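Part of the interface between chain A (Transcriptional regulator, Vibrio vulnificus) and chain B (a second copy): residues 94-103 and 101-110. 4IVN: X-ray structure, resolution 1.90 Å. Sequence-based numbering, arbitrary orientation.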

# COMPACT_ATOMS: atom_id res chain seq x y z
N CYS A 94 8.62 0.96 16.97
CA CYS A 94 8.67 1.82 15.81
C CYS A 94 9.94 1.68 15.04
O CYS A 94 9.91 1.67 13.81
CB CYS A 94 8.58 3.29 16.20
SG CYS A 94 6.93 3.77 16.75
N ASP A 95 11.07 1.67 15.76
CA ASP A 95 12.36 1.76 15.11
C ASP A 95 12.68 0.46 14.41
O ASP A 95 13.27 0.45 13.34
CB ASP A 95 13.46 2.14 16.13
CG ASP A 95 13.29 3.58 16.68
OD1 ASP A 95 13.23 3.73 17.92
OD2 ASP A 95 13.17 4.55 15.88
N VAL A 96 12.30 -0.65 15.02
CA VAL A 96 12.49 -1.95 14.35
C VAL A 96 11.58 -2.11 13.13
O VAL A 96 12.01 -2.61 12.06
CB VAL A 96 12.30 -3.13 15.32
CG1 VAL A 96 12.75 -4.41 14.61
CG2 VAL A 96 13.09 -2.91 16.64
N SER A 97 10.33 -1.66 13.22
CA SER A 97 9.42 -1.90 12.10
C SER A 97 9.92 -1.06 10.93
O SER A 97 9.97 -1.54 9.78
CB SER A 97 7.98 -1.51 12.46
OG SER A 97 7.53 -2.24 13.61
N ALA A 98 10.34 0.18 11.22
CA ALA A 98 10.93 1.09 10.20
C ALA A 98 12.23 0.53 9.63
O ALA A 98 12.44 0.53 8.37
CB ALA A 98 11.19 2.47 10.79
N GLN A 99 13.09 0.01 10.51
CA GLN A 99 14.35 -0.55 10.01
C GLN A 99 14.16 -1.73 9.05
O GLN A 99 14.85 -1.76 8.01
CB GLN A 99 15.36 -0.86 11.11
CG GLN A 99 16.79 -1.21 10.58
CD GLN A 99 17.51 -0.01 9.96
OE1 GLN A 99 17.66 1.04 10.60
NE2 GLN A 99 17.96 -0.15 8.71
N SER A 100 13.22 -2.66 9.33
CA SER A 100 13.00 -3.75 8.43
C SER A 100 12.65 -3.22 7.05
O SER A 100 13.09 -3.77 6.04
CB SER A 100 11.84 -4.63 8.88
OG SER A 100 12.21 -5.29 10.04
N ALA A 101 11.70 -2.27 7.03
CA ALA A 101 11.20 -1.74 5.78
C ALA A 101 12.33 -1.03 5.04
O ALA A 101 12.45 -1.17 3.82
CB ALA A 101 9.99 -0.81 6.04
N VAL A 102 13.21 -0.32 5.78
CA VAL A 102 14.42 0.26 5.14
C VAL A 102 15.26 -0.77 4.46
O VAL A 102 15.64 -0.57 3.28
CB VAL A 102 15.28 1.09 6.11
CG1 VAL A 102 16.62 1.47 5.47
CG2 VAL A 102 14.50 2.37 6.44
N ASP A 103 15.53 -1.88 5.16
CA ASP A 103 16.47 -2.93 4.67
C ASP A 103 15.80 -3.53 3.43
O ASP A 103 16.44 -3.75 2.44
CB ASP A 103 16.66 -4.08 5.69
CG ASP A 103 17.34 -3.64 6.97
OD1 ASP A 103 17.99 -2.61 6.97
OD2 ASP A 103 17.16 -4.32 7.99
N ALA B 101 12.10 6.96 -0.38
CA ALA B 101 11.20 6.19 0.51
C ALA B 101 11.92 5.80 1.85
O ALA B 101 11.34 5.81 2.93
CB ALA B 101 10.67 4.97 -0.22
N VAL B 102 13.20 5.50 1.76
CA VAL B 102 13.96 5.27 2.96
C VAL B 102 13.95 6.53 3.83
O VAL B 102 13.73 6.45 5.05
CB VAL B 102 15.40 4.89 2.57
CG1 VAL B 102 16.35 5.08 3.75
CG2 VAL B 102 15.40 3.44 2.02
N ASP B 103 14.14 7.70 3.22
CA ASP B 103 14.14 8.97 3.98
C ASP B 103 12.84 9.23 4.72
O ASP B 103 12.83 9.62 5.91
CB ASP B 103 14.48 10.15 3.05
CG ASP B 103 15.94 10.12 2.59
OD1 ASP B 103 16.76 9.39 3.17
OD2 ASP B 103 16.29 10.85 1.65
N SER B 104 11.74 9.00 4.01
CA SER B 104 10.42 9.18 4.60
C SER B 104 10.16 8.18 5.71
O SER B 104 9.53 8.55 6.68
CB SER B 104 9.29 9.03 3.58
OG SER B 104 9.53 9.91 2.50
N LEU B 105 10.56 6.91 5.53
CA LEU B 105 10.46 5.98 6.66
C LEU B 105 11.24 6.45 7.87
O LEU B 105 10.77 6.42 9.01
CB LEU B 105 11.04 4.65 6.25
CG LEU B 105 10.16 3.81 5.31
CD1 LEU B 105 10.99 2.61 4.81
CD2 LEU B 105 8.84 3.39 5.93
N GLN B 106 12.47 6.89 7.64
CA GLN B 106 13.25 7.38 8.76
C GLN B 106 12.63 8.58 9.42
O GLN B 106 12.47 8.63 10.66
CB GLN B 106 14.68 7.61 8.31
CG GLN B 106 15.28 6.23 8.07
CD GLN B 106 16.60 6.25 7.37
OE1 GLN B 106 17.07 7.28 6.90
NE2 GLN B 106 17.22 5.10 7.32
N ASP B 107 12.25 9.56 8.61
CA ASP B 107 11.63 10.77 9.15
C ASP B 107 10.37 10.45 9.89
O ASP B 107 10.13 11.00 10.97
CB ASP B 107 11.37 11.79 8.04
CG ASP B 107 12.65 12.33 7.50
OD1 ASP B 107 13.67 12.12 8.18
OD2 ASP B 107 12.64 12.97 6.42
N THR B 108 9.55 9.52 9.36
CA THR B 108 8.31 9.15 10.02
C THR B 108 8.56 8.47 11.38
O THR B 108 7.86 8.81 12.41
CB THR B 108 7.42 8.26 9.10
OG1 THR B 108 7.03 9.02 7.95
CG2 THR B 108 6.18 7.81 9.84
N ALA B 109 9.51 7.52 11.41
CA ALA B 109 9.89 6.87 12.68
C ALA B 109 10.32 7.89 13.76
O ALA B 109 9.96 7.73 14.91
CB ALA B 109 10.99 5.84 12.48
N LYS B 110 11.05 8.96 13.38
CA LYS B 110 11.34 10.05 14.33
C LYS B 110 10.11 10.81 14.79
O LYS B 110 10.03 11.20 15.94
CB LYS B 110 12.28 11.07 13.71
CG LYS B 110 13.72 10.64 13.59
CD LYS B 110 14.62 11.86 13.39
CE LYS B 110 14.46 12.51 12.00
NZ LYS B 110 15.03 11.70 10.89

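How do the two helices lie against each other? They run antiparallel, their directions 179° apart, and their axes come within 9.6 Å. In this register Val A102 lies level with its own counterpart, with the CA atoms of Val A102 and Val B102 5.5 Å apart, while the CA atoms of Ala A98 and Leu B105 are separated by 6.1 Å. No hydrogen bond or salt bridge crosses between the stretches, so the fit rests on the packing of apolar side chains.

Which bump fills the main hollow? The largest side chain turned toward the partner helix is that of Leu B105, held with chi1 m and chi2 t. CD1 of Leu B105 settles on a floor made by two successive residues of chain A, 3.8 Å from CB of Ala A101, 3.8 Å from the backbone N of Val A102 and 3.9 Å from CG2 of Val A102. Beside the alanine methyl the leucine tip reaches the backbone itself. N of Val A102 already donates a hydrogen bond to O of Ala A98 within its own helix, at 2.8 Å, so its approach to CD1 is plain van der Waals contact.

Where does small meet small? Farther toward the N-terminal end of the chain A stretch, Ala A98 and Ala B109 both point toward the opposite helix, and their CB atoms touch at 3.8 Å. With only a methyl on each side, neither residue has a knob to insert; the two surfaces simply meet. Ala A98 CB also lies 4.4 Å from O of Leu B105, against the backbone of the other helix. Asp A95 borders this spot: its CA-to-CB bond points sideways, yet OD2 comes to 4.2 Å from CB of Ala B109, a contact of shape without a polar partner.

What does Val A102 do, beyond walling in the leucine? It is the residue most covered by the opposite stretch, although its CA-to-CB bond points sideways. The methyls of Val A102 share their neighbours: its CG1 is 4.0 Å from CG1 of Val B102 and its CG2 4.0 Å from NE2 of Gln B106, and each lies only slightly farther from the other's partner. Both valines adopt the t rotamer. The glutamine starts sideways, but its end swings nearer and brings its amide nitrogen beside both methyls of Val A102, extending the packed surface without adding a hydrogen bond across it.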